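Local structure of uncharacterized protein YjgB (Bacillus subtilis, 4YGT) at residues P33-G38 against M73-Y78; A51-P56 against D67-N72; E90-G95 against H154-A159; N25-G30 against Y140-V145. The protein is of unknown function but is a putative secreted lipoprotein and the first structurally described member of the DUF4309 family, which belongs to the PepSY clan. All blocks are in the same frame, centred on the assembly; numbering follows the deposited sequence.

Interaction 1 (P33-G38 against M73-Y78); sequences PQQAQG and MGQPGY. With EDO (1,2-ethanediol), chain C; EDO (1,2-ethanediol), chain D.
Gln35 and Gln75 mark one close approach of the backbones, their CA atoms 7.9 Å apart, and Ala36 and Tyr78 mark the other. At that spacing the main chains do not pair, and side chains fill the interval between the short 3-10 turn at 35-36 and the loop that runs into strand 77-82. Gln35 reaches across with both ends of its amide. Its CG lies anti to the carbonyl carbon (chi1 -63°), and the bend at chi2 that follows places CD, which carries the amide, 4.0 Å from Pro76 CD. The amide crosses that of Gln75 almost perpendicularly, the planes 88° apart, and Gln35 NE2 gives Gln75 OE1 a short but bent, weak hydrogen bond of 2.8 Å. Gln35 OE1 meets the Pro76 ring tip to tip, 3.5 Å from Pro76 CD. An alanine in place of Gln35 would probably leave Gln75 OE1 without this amide partner and open a gap beside the Pro76 ring. The Tyr78 ring packs against the turn: Ala36 CB lies 3.7 Å from Tyr78 CE1. A water near the plane of the phenol joins the two segments, donating to Pro33 O at 2.7 Å and lying 2.5 Å from Tyr78 OH. On the side of helix 14-27, Pro33 rests on Asn22, Leu23 and Thr26. The Tyr78 ring meets Phe53 of helix 46-53, while backbone bonds from Gly77 to strand 88-95 and from Tyr78 to Tyr69 of strand 67-69 set the other segment into the antiparallel sheet.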
# COMPACT_ATOMS: atom_id res chain seq x y z
N PRO A 33 0.84 -6.11 5.75
CA PRO A 33 1.58 -6.72 6.86
C PRO A 33 2.17 -5.72 7.85
O PRO A 33 1.94 -4.50 7.77
CB PRO A 33 2.69 -7.52 6.15
CG PRO A 33 2.53 -7.24 4.67
CD PRO A 33 1.67 -6.05 4.53
N GLN A 34 2.92 -6.29 8.83
CA GLN A 34 3.69 -5.59 9.86
C GLN A 34 2.79 -4.72 10.77
O GLN A 34 1.95 -5.25 11.48
CB GLN A 34 4.83 -4.75 9.22
CG GLN A 34 5.82 -5.53 8.34
CD GLN A 34 6.61 -6.57 9.09
OE1 GLN A 34 6.24 -7.75 9.12
NE2 GLN A 34 7.69 -6.14 9.74
N GLN A 35 2.99 -3.39 10.75
CA GLN A 35 2.29 -2.44 11.61
C GLN A 35 0.79 -2.39 11.31
O GLN A 35 -0.02 -2.24 12.25
CB GLN A 35 2.90 -1.02 11.49
CG GLN A 35 4.37 -0.91 11.95
CD GLN A 35 5.43 -1.54 11.04
OE1 GLN A 35 5.23 -1.73 9.82
NE2 GLN A 35 6.61 -1.85 11.61
N ALA A 36 0.41 -2.58 10.03
CA ALA A 36 -0.98 -2.55 9.59
C ALA A 36 -1.70 -3.87 9.84
O ALA A 36 -2.90 -3.98 9.56
CB ALA A 36 -1.05 -2.18 8.11
N GLN A 37 -1.01 -4.86 10.40
CA GLN A 37 -1.61 -6.19 10.64
C GLN A 37 -2.95 -6.14 11.39
O GLN A 37 -3.05 -5.43 12.39
CB GLN A 37 -0.66 -7.07 11.43
CG GLN A 37 -1.00 -8.53 11.32
CD GLN A 37 -0.37 -9.33 12.42
OE1 GLN A 37 0.71 -9.02 12.93
NE2 GLN A 37 -1.03 -10.40 12.79
N GLY A 38 -3.95 -6.88 10.88
CA GLY A 38 -5.26 -7.01 11.49
C GLY A 38 -6.21 -5.88 11.21
O GLY A 38 -7.30 -5.84 11.79
N MSE A 73 11.83 6.34 10.84
CA MSE A 73 12.95 5.39 10.86
C MSE A 73 12.63 4.23 9.88
O MSE A 73 12.23 4.48 8.74
CB MSE A 73 13.24 4.88 12.30
CG MSE A 73 13.69 5.96 13.29
SE MSE A 73 15.50 6.63 12.95
CE MSE A 73 16.04 7.11 14.81
N GLY A 74 12.73 2.99 10.37
CA GLY A 74 12.43 1.79 9.60
C GLY A 74 10.95 1.46 9.55
O GLY A 74 10.57 0.47 8.91
N GLN A 75 10.11 2.28 10.21
CA GLN A 75 8.65 2.11 10.23
C GLN A 75 8.06 2.83 8.99
O GLN A 75 8.27 4.03 8.81
CB GLN A 75 8.02 2.64 11.55
CG GLN A 75 8.76 2.28 12.86
CD GLN A 75 8.74 0.79 13.18
OE1 GLN A 75 7.68 0.15 13.23
NE2 GLN A 75 9.91 0.21 13.44
N PRO A 76 7.37 2.11 8.08
CA PRO A 76 6.89 2.76 6.85
C PRO A 76 5.69 3.69 7.03
O PRO A 76 5.00 3.66 8.05
CB PRO A 76 6.51 1.56 5.97
CG PRO A 76 6.13 0.51 6.93
CD PRO A 76 7.05 0.67 8.09
N GLY A 77 5.44 4.48 5.99
CA GLY A 77 4.30 5.36 5.91
C GLY A 77 3.07 4.62 5.45
O GLY A 77 3.18 3.65 4.69
N TYR A 78 1.90 5.03 5.94
CA TYR A 78 0.61 4.45 5.55
C TYR A 78 -0.42 5.51 5.36
O TYR A 78 -0.36 6.55 6.00
CB TYR A 78 0.02 3.45 6.55
CG TYR A 78 0.77 2.16 6.70
CD1 TYR A 78 0.52 1.07 5.86
CD2 TYR A 78 1.72 2.01 7.70
CE1 TYR A 78 1.22 -0.13 6.02
CE2 TYR A 78 2.39 0.82 7.87
CZ TYR A 78 2.17 -0.23 7.02
OH TYR A 78 2.93 -1.34 7.28
C1 EDO C . 3.64 4.60 12.02
O1 EDO C . 3.20 5.78 11.38
C2 EDO C . 4.75 3.94 11.20
O2 EDO C . 5.76 4.90 10.91
C1 EDO D . 11.91 7.81 8.06
O1 EDO D . 12.16 6.99 6.91
C2 EDO D . 12.61 9.20 8.02
O2 EDO D . 11.67 10.24 7.76
O HOH W 1 2.32 -3.05 5.49

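Interaction 2 (A51-P56 against D67-N72); sequences AAFGEP and DLYHWN. With EDO (1,2-ethanediol), chain C.
The C-terminal end of helix 46-53 and the loop leaving it form a slot that takes the ring of Tyr69, with Phe53 over one face and Pro56 over the opposite one. Phe53 CB does the touching on its side, 3.6 Å from the centroid of the Tyr69 ring in a CH-pi contact and 3.3 Å from Tyr69 CE1. The two aromatic rings themselves meet obliquely, their planes at 38°. Across the phenol, Pro56 CA makes the second CH-pi contact, 4.0 Å from the centroid of the Tyr69 ring. The tip of the ring is fixed as well: Tyr69 OH donates a 2.7 Å hydrogen bond to Gly54 O, with a C=O...donor angle of 154°. Gly54 is the first residue to leave the helix, at a positive phi of 86°, where a side chain would be pressed against the carbonyl O of Phe53. The partner strand, 67-69, is an outermost strand of the antiparallel sheet, hydrogen-bonded through its backbone to strand 77-82, so the contact packs helix 46-53 against the sheet margin. Pro56 also touches that strand, its CB 3.3 Å from Leu68 O and its CG 3.5 Å from Asp67 OD1. The Asp67 carboxylate is held by other residues: OD2 bonds to His50 NE2 and Tyr82 OH, and OD1 to Val60 N. A 1,2-ethanediol, probably from the crystallisation liquor, lies at the edge of the Phe53 ring, with C1 3.8 Å from Phe53 CD2, and its O1 makes a weak hydrogen bond to His70 O.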
# COMPACT_ATOMS: atom_id res chain seq x y z
N ALA A 51 -6.61 3.67 16.86
CA ALA A 51 -6.22 2.87 18.02
C ALA A 51 -4.82 2.27 17.79
O ALA A 51 -3.97 2.35 18.67
CB ALA A 51 -7.25 1.76 18.26
N ALA A 52 -4.56 1.76 16.59
CA ALA A 52 -3.29 1.15 16.23
C ALA A 52 -2.15 2.14 16.00
O ALA A 52 -1.06 1.92 16.51
CB ALA A 52 -3.46 0.28 14.99
N PHE A 53 -2.38 3.19 15.21
CA PHE A 53 -1.37 4.14 14.76
C PHE A 53 -1.33 5.48 15.47
O PHE A 53 -0.37 6.23 15.28
CB PHE A 53 -1.60 4.41 13.27
CG PHE A 53 -1.16 3.32 12.33
CD1 PHE A 53 -2.00 2.25 12.04
CD2 PHE A 53 0.10 3.35 11.74
CE1 PHE A 53 -1.59 1.23 11.17
CE2 PHE A 53 0.50 2.34 10.87
CZ PHE A 53 -0.34 1.28 10.59
N GLY A 54 -2.36 5.81 16.25
CA GLY A 54 -2.45 7.11 16.89
C GLY A 54 -3.10 8.10 15.94
O GLY A 54 -3.79 7.70 14.99
N GLU A 55 -2.89 9.39 16.17
CA GLU A 55 -3.45 10.44 15.31
C GLU A 55 -2.58 10.59 14.10
O GLU A 55 -1.36 10.48 14.22
CB GLU A 55 -3.60 11.79 16.07
CG GLU A 55 -4.70 11.78 17.12
CD GLU A 55 -6.04 11.29 16.62
OE1 GLU A 55 -6.61 11.95 15.72
OE2 GLU A 55 -6.49 10.21 17.08
N PRO A 56 -3.20 10.85 12.92
CA PRO A 56 -2.40 11.00 11.69
C PRO A 56 -1.57 12.29 11.63
O PRO A 56 -1.99 13.33 12.14
CB PRO A 56 -3.44 11.00 10.57
CG PRO A 56 -4.74 10.73 11.21
CD PRO A 56 -4.64 11.02 12.64
N ASP A 67 -6.19 9.17 5.97
CA ASP A 67 -5.54 9.40 7.26
C ASP A 67 -4.09 9.05 6.98
O ASP A 67 -3.82 7.91 6.61
CB ASP A 67 -6.15 8.53 8.37
CG ASP A 67 -7.30 9.18 9.11
OD1 ASP A 67 -7.47 10.42 8.97
OD2 ASP A 67 -8.01 8.47 9.82
N LEU A 68 -3.20 10.05 6.99
CA LEU A 68 -1.81 9.79 6.59
C LEU A 68 -0.83 9.72 7.78
O LEU A 68 -0.82 10.58 8.67
CB LEU A 68 -1.34 10.84 5.59
CG LEU A 68 -2.02 10.79 4.24
CD1 LEU A 68 -1.93 12.14 3.55
CD2 LEU A 68 -1.46 9.66 3.37
N TYR A 69 -0.04 8.65 7.78
CA TYR A 69 0.96 8.35 8.80
C TYR A 69 2.30 8.35 8.12
O TYR A 69 2.53 7.56 7.20
CB TYR A 69 0.64 7.02 9.49
CG TYR A 69 -0.67 7.07 10.25
CD1 TYR A 69 -0.72 7.52 11.56
CD2 TYR A 69 -1.86 6.67 9.65
CE1 TYR A 69 -1.93 7.58 12.26
CE2 TYR A 69 -3.08 6.71 10.34
CZ TYR A 69 -3.10 7.17 11.65
OH TYR A 69 -4.28 7.19 12.35
N HIS A 70 3.13 9.31 8.49
CA HIS A 70 4.44 9.51 7.91
C HIS A 70 5.37 8.36 8.26
O HIS A 70 5.20 7.74 9.30
CB HIS A 70 5.03 10.84 8.45
CG HIS A 70 6.08 11.42 7.57
ND1 HIS A 70 7.41 11.06 7.70
CD2 HIS A 70 5.97 12.32 6.57
CE1 HIS A 70 8.06 11.75 6.79
NE2 HIS A 70 7.24 12.52 6.07
N TRP A 71 6.35 8.07 7.39
CA TRP A 71 7.35 7.07 7.70
C TRP A 71 8.23 7.60 8.84
O TRP A 71 8.45 8.80 8.96
CB TRP A 71 8.20 6.66 6.47
CG TRP A 71 8.74 7.78 5.61
CD1 TRP A 71 9.62 8.77 5.99
CD2 TRP A 71 8.54 7.96 4.20
NE1 TRP A 71 9.95 9.55 4.91
CE2 TRP A 71 9.30 9.08 3.80
CE3 TRP A 71 7.75 7.28 3.23
CZ2 TRP A 71 9.30 9.55 2.47
CZ3 TRP A 71 7.76 7.74 1.92
CH2 TRP A 71 8.52 8.87 1.55
N ASN A 72 8.65 6.71 9.73
CA ASN A 72 9.47 7.07 10.89
C ASN A 72 10.54 5.99 11.05
O ASN A 72 10.19 4.84 11.30
CB ASN A 72 8.59 7.19 12.14
CG ASN A 72 9.30 7.77 13.33
OD1 ASN A 72 10.51 7.65 13.49
ND2 ASN A 72 8.54 8.44 14.18
C1 EDO C . 3.64 4.60 12.02
O1 EDO C . 3.20 5.78 11.38
C2 EDO C . 4.75 3.94 11.20
O2 EDO C . 5.76 4.90 10.91

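Interaction 3 (E90-G95 against H154-A159); sequences EIRYFG and HVNLKA. With SO4 (sulfate ion), chain B.
Ile91 faces Leu157, and Tyr93 faces Val155, as hydrogen-bonded pairs of antiparallel strands; each pair exchanges two backbone N-H...O bonds, among them Tyr93 N to Val155 O at 2.9 Å. Between them Arg92 and Asn156 form a non-hydrogen-bonded pair whose side chains run alongside each other. The polar contacts gather there. Asn156 OD1 accepts a 3.0 Å bond from His154 ND1 and a weak one of 3.1 Å from Arg92 NE, which a bend at chi3 (-82°) swings to that oxygen. Arg92 NH2 forms a 3.2 Å salt bridge with Glu90 OE2, approaching that oxygen from above the carboxylate plane. A water links Glu90 OE1 to Lys158 NZ. Arg92 CD makes a CH-pi contact over the face of the His154 ring, 4.1 Å from its centroid. A leucine in place of Arg92 would probably leave Glu90 OE2 without its salt-bridge mate. Arg92 NH2 also weakly reaches a sulfate that is hydrogen-bonded by Arg65. The chemistry divides the sheet: charged and amide groups brace one another on the Arg92 face, whereas Ile91, Tyr93, Val155 and Leu157 turn to the apolar face, where Tyr93 and Leu157 meet helix 14-27.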
# COMPACT_ATOMS: atom_id res chain seq x y z
N GLU A 90 -9.48 1.66 1.52
CA GLU A 90 -8.20 1.46 0.85
C GLU A 90 -7.04 1.64 1.80
O GLU A 90 -7.10 2.50 2.70
CB GLU A 90 -8.07 2.43 -0.34
CG GLU A 90 -6.83 2.27 -1.21
CD GLU A 90 -6.79 3.14 -2.45
OE1 GLU A 90 -7.86 3.58 -2.93
OE2 GLU A 90 -5.67 3.35 -2.97
N ILE A 91 -5.99 0.82 1.62
CA ILE A 91 -4.76 0.96 2.42
C ILE A 91 -3.66 1.31 1.43
O ILE A 91 -3.59 0.73 0.35
CB ILE A 91 -4.40 -0.29 3.31
CG1 ILE A 91 -5.61 -0.72 4.18
CG2 ILE A 91 -3.16 -0.01 4.18
CD1 ILE A 91 -5.49 -2.08 4.91
N ARG A 92 -2.86 2.32 1.76
CA ARG A 92 -1.76 2.80 0.96
C ARG A 92 -0.47 2.66 1.78
O ARG A 92 -0.37 3.20 2.88
CB ARG A 92 -2.05 4.24 0.56
CG ARG A 92 -1.28 4.74 -0.63
CD ARG A 92 -1.92 5.99 -1.18
NE ARG A 92 -3.05 5.72 -2.06
CZ ARG A 92 -3.80 6.67 -2.61
NH1 ARG A 92 -3.56 7.95 -2.34
NH2 ARG A 92 -4.81 6.36 -3.40
N TYR A 93 0.50 1.88 1.26
CA TYR A 93 1.82 1.59 1.82
C TYR A 93 2.84 2.49 1.10
O TYR A 93 2.98 2.39 -0.12
CB TYR A 93 2.12 0.09 1.65
CG TYR A 93 3.49 -0.34 2.12
CD1 TYR A 93 3.72 -0.68 3.45
CD2 TYR A 93 4.56 -0.43 1.23
CE1 TYR A 93 5.00 -1.04 3.89
CE2 TYR A 93 5.83 -0.81 1.65
CZ TYR A 93 6.04 -1.12 2.99
OH TYR A 93 7.30 -1.48 3.42
N PHE A 94 3.55 3.37 1.85
CA PHE A 94 4.46 4.34 1.24
C PHE A 94 5.95 3.98 1.33
O PHE A 94 6.79 4.70 0.78
CB PHE A 94 4.24 5.69 1.90
CG PHE A 94 2.93 6.31 1.48
CD1 PHE A 94 2.84 7.05 0.30
CD2 PHE A 94 1.81 6.24 2.30
CE1 PHE A 94 1.63 7.65 -0.07
CE2 PHE A 94 0.61 6.84 1.93
CZ PHE A 94 0.53 7.55 0.76
N GLY A 95 6.26 2.87 2.01
CA GLY A 95 7.64 2.48 2.25
C GLY A 95 8.25 3.41 3.28
O GLY A 95 7.52 4.16 3.94
N HIS A 154 4.10 4.04 -3.95
CA HIS A 154 3.19 3.46 -2.96
C HIS A 154 2.52 2.22 -3.55
O HIS A 154 2.48 2.03 -4.77
CB HIS A 154 2.15 4.46 -2.43
CG HIS A 154 1.38 5.19 -3.49
ND1 HIS A 154 0.27 4.62 -4.11
CD2 HIS A 154 1.57 6.42 -4.01
CE1 HIS A 154 -0.17 5.53 -4.96
NE2 HIS A 154 0.58 6.63 -4.92
N VAL A 155 2.03 1.36 -2.66
CA VAL A 155 1.32 0.12 -2.98
C VAL A 155 -0.05 0.25 -2.35
O VAL A 155 -0.14 0.51 -1.16
CB VAL A 155 2.10 -1.12 -2.49
CG1 VAL A 155 1.39 -2.39 -2.92
CG2 VAL A 155 3.53 -1.11 -2.99
N ASN A 156 -1.12 0.15 -3.15
CA ASN A 156 -2.50 0.25 -2.69
C ASN A 156 -3.20 -1.08 -2.57
O ASN A 156 -3.02 -1.95 -3.42
CB ASN A 156 -3.32 1.14 -3.62
CG ASN A 156 -2.78 2.53 -3.81
OD1 ASN A 156 -1.96 3.01 -3.03
ND2 ASN A 156 -3.22 3.20 -4.87
N LEU A 157 -4.03 -1.24 -1.53
CA LEU A 157 -4.85 -2.42 -1.36
C LEU A 157 -6.30 -2.02 -1.25
O LEU A 157 -6.64 -1.18 -0.42
CB LEU A 157 -4.44 -3.25 -0.13
CG LEU A 157 -5.18 -4.58 0.07
CD1 LEU A 157 -4.88 -5.57 -1.03
CD2 LEU A 157 -4.83 -5.16 1.38
N LYS A 158 -7.17 -2.61 -2.09
CA LYS A 158 -8.61 -2.35 -2.05
C LYS A 158 -9.39 -3.58 -2.48
O LYS A 158 -8.80 -4.51 -3.02
CB LYS A 158 -9.00 -1.10 -2.87
CG LYS A 158 -8.75 -1.15 -4.37
CD LYS A 158 -9.49 0.01 -5.04
CE LYS A 158 -9.00 0.33 -6.43
NZ LYS A 158 -9.33 1.73 -6.81
N ALA A 159 -10.71 -3.59 -2.25
CA ALA A 159 -11.56 -4.69 -2.71
C ALA A 159 -11.75 -4.61 -4.21
O ALA A 159 -11.82 -3.51 -4.77
CB ALA A 159 -12.91 -4.65 -2.01
S SO4 B . -6.82 10.40 -4.33
O1 SO4 B . -8.04 10.95 -3.74
O2 SO4 B . -5.63 10.77 -3.58
O3 SO4 B . -6.96 8.93 -4.37
O4 SO4 B . -6.62 10.89 -5.68
O HOH W 2 -7.74 4.11 -5.85

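Interaction 4 (N25-G30 against Y140-V145); sequences NTAYKG and YELHFV. With EDO (1,2-ethanediol), chain F.
Tyr140 lays one face of its ring flat over Gly30. Gly30 CA stands 3.4 Å from the centroid of the Tyr140 ring and only 6° off its normal, a CH-pi contact over the middle of the ring. Gly30 N lies over the same face nearer the rim, 3.3 Å from Tyr140 CE2. The bond from CA to CB of Tyr140 points toward the helix end, and CG is then anti to the carbonyl carbon (chi1 -45°), 3.7 Å from Gly30 CA. Two helix-end carbonyls approach as well: Tyr28 O sits at the ring edge, in plane, 3.4 Å from Tyr140 CE2, and Ala27 O comes within 3.2 Å of Tyr140 CD2. The glycine suits this place twice over. Helix 14-27 ends there in a Schellman motif, with Gly30 at positive phi and its N bonded back to Ala27 O; and a CB on it would fall 2.5 Å from Tyr140 CZ, a clash. Further along strand 140-146, Leu142 starts out toward the same helix, with CG 3.6 Å from Ala27 CB. Ala27 also touches Leu157 of the adjoining strand, so the last helical turn spans two neighbouring strands of the antiparallel sheet, while a backbone bond ties Gly30 to Ile41. Glu141, between Tyr140 and Leu142, starts out away from the helix and takes a weak bond from His143 NE2. Tyr140 OH hydrogen-bonds a 1,2-ethanediol, O2 of the diol 3.1 Å away, and that diol, probably from the crystallisation liquor, also bonds Arg139 NE.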
# COMPACT_ATOMS: atom_id res chain seq x y z
N ASN A 25 0.85 -11.95 -0.34
CA ASN A 25 0.32 -12.93 0.62
C ASN A 25 -0.81 -12.34 1.45
O ASN A 25 -1.92 -12.86 1.36
CB ASN A 25 1.46 -13.42 1.54
CG ASN A 25 1.08 -14.41 2.65
OD1 ASN A 25 0.73 -15.57 2.41
ND2 ASN A 25 1.29 -14.01 3.90
N THR A 26 -0.57 -11.25 2.20
CA THR A 26 -1.56 -10.69 3.12
C THR A 26 -2.72 -10.02 2.37
O THR A 26 -3.85 -10.03 2.88
CB THR A 26 -0.95 -9.76 4.19
OG1 THR A 26 -0.62 -8.49 3.65
CG2 THR A 26 0.26 -10.36 4.86
N ALA A 27 -2.46 -9.51 1.17
CA ALA A 27 -3.48 -8.91 0.28
C ALA A 27 -4.71 -9.81 0.08
O ALA A 27 -5.80 -9.28 -0.06
CB ALA A 27 -2.86 -8.58 -1.06
N TYR A 28 -4.56 -11.14 0.14
CA TYR A 28 -5.68 -12.11 0.03
C TYR A 28 -6.65 -12.07 1.25
O TYR A 28 -7.81 -12.46 1.11
CB TYR A 28 -5.15 -13.52 -0.13
CG TYR A 28 -4.72 -13.86 -1.54
CD1 TYR A 28 -3.41 -13.62 -1.96
CD2 TYR A 28 -5.59 -14.48 -2.43
CE1 TYR A 28 -3.00 -13.95 -3.24
CE2 TYR A 28 -5.19 -14.80 -3.73
CZ TYR A 28 -3.89 -14.54 -4.13
OH TYR A 28 -3.48 -14.88 -5.39
N LYS A 29 -6.16 -11.58 2.41
CA LYS A 29 -6.90 -11.34 3.67
C LYS A 29 -7.54 -9.94 3.70
O LYS A 29 -8.23 -9.61 4.67
CB LYS A 29 -5.93 -11.32 4.89
CG LYS A 29 -5.22 -12.55 5.36
CD LYS A 29 -4.39 -12.06 6.57
CE LYS A 29 -3.65 -13.10 7.36
NZ LYS A 29 -2.89 -12.50 8.49
N GLY A 30 -7.17 -9.08 2.75
CA GLY A 30 -7.63 -7.69 2.71
C GLY A 30 -6.94 -6.84 3.77
O GLY A 30 -7.54 -5.93 4.37
N TYR A 140 -9.55 -9.08 -3.23
CA TYR A 140 -8.87 -7.78 -3.23
C TYR A 140 -7.89 -7.65 -4.41
O TYR A 140 -7.75 -8.58 -5.21
CB TYR A 140 -8.13 -7.59 -1.86
CG TYR A 140 -9.01 -7.99 -0.69
CD1 TYR A 140 -9.96 -7.11 -0.18
CD2 TYR A 140 -8.96 -9.28 -0.16
CE1 TYR A 140 -10.81 -7.49 0.86
CE2 TYR A 140 -9.83 -9.68 0.86
CZ TYR A 140 -10.75 -8.78 1.37
OH TYR A 140 -11.58 -9.15 2.40
N GLU A 141 -7.26 -6.47 -4.53
CA GLU A 141 -6.26 -6.21 -5.56
C GLU A 141 -5.17 -5.30 -5.02
O GLU A 141 -5.44 -4.40 -4.21
CB GLU A 141 -6.88 -5.64 -6.84
CG GLU A 141 -8.05 -4.71 -6.61
CD GLU A 141 -8.66 -4.13 -7.86
OE1 GLU A 141 -8.85 -4.87 -8.85
OE2 GLU A 141 -8.97 -2.91 -7.84
N LEU A 142 -3.92 -5.62 -5.40
CA LEU A 142 -2.72 -4.89 -5.00
C LEU A 142 -2.29 -4.04 -6.15
O LEU A 142 -1.99 -4.58 -7.23
CB LEU A 142 -1.59 -5.84 -4.66
CG LEU A 142 -1.35 -6.24 -3.27
CD1 LEU A 142 -0.09 -7.04 -3.23
CD2 LEU A 142 -1.23 -5.05 -2.34
N HIS A 143 -2.27 -2.74 -5.94
CA HIS A 143 -1.91 -1.76 -6.96
C HIS A 143 -0.51 -1.25 -6.68
O HIS A 143 -0.34 -0.44 -5.76
CB HIS A 143 -2.92 -0.61 -6.93
CG HIS A 143 -4.31 -1.00 -7.33
ND1 HIS A 143 -4.86 -0.58 -8.53
CD2 HIS A 143 -5.24 -1.70 -6.65
CE1 HIS A 143 -6.09 -1.05 -8.55
NE2 HIS A 143 -6.37 -1.73 -7.44
N PHE A 144 0.50 -1.75 -7.41
CA PHE A 144 1.87 -1.26 -7.26
C PHE A 144 2.03 -0.03 -8.15
O PHE A 144 2.10 -0.17 -9.37
CB PHE A 144 2.91 -2.33 -7.59
CG PHE A 144 2.91 -3.51 -6.67
CD1 PHE A 144 2.13 -4.63 -6.95
CD2 PHE A 144 3.73 -3.54 -5.54
CE1 PHE A 144 2.16 -5.75 -6.12
CE2 PHE A 144 3.75 -4.66 -4.70
CZ PHE A 144 2.98 -5.76 -5.00
N VAL A 145 2.05 1.17 -7.55
CA VAL A 145 2.14 2.43 -8.31
C VAL A 145 3.62 2.84 -8.48
O VAL A 145 4.24 3.34 -7.55
CB VAL A 145 1.25 3.53 -7.67
CG1 VAL A 145 1.31 4.82 -8.47
CG2 VAL A 145 -0.20 3.07 -7.53
C1 EDO F . -10.74 -13.48 2.73
O1 EDO F . -11.58 -13.22 1.60
C2 EDO F . -10.42 -12.17 3.53
O2 EDO F . -11.53 -11.66 4.28

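In the fold
All four contacts reach one antiparallel sheet. Interaction 3 lies nearest the chain's centre, about 2 Å from it, and joins two middle strands mainly through backbone bonds. Interaction 4 is also buried, about 8 Å out, and seats a helix end on strand 140-146, neighbour of 152-159; its contacts are ring and methyl packing instead. Interactions 1 and 2 are only partly buried and lie toward the 67-69 margin of the sheet, where strands 77-82 and 67-69 pair. They meet through Tyr78 and Phe53 and share a 1,2-ethanediol, but interaction 1 relies on amides and a water, interaction 2 on an enclosed phenol. Interactions 2 and 4 do not touch.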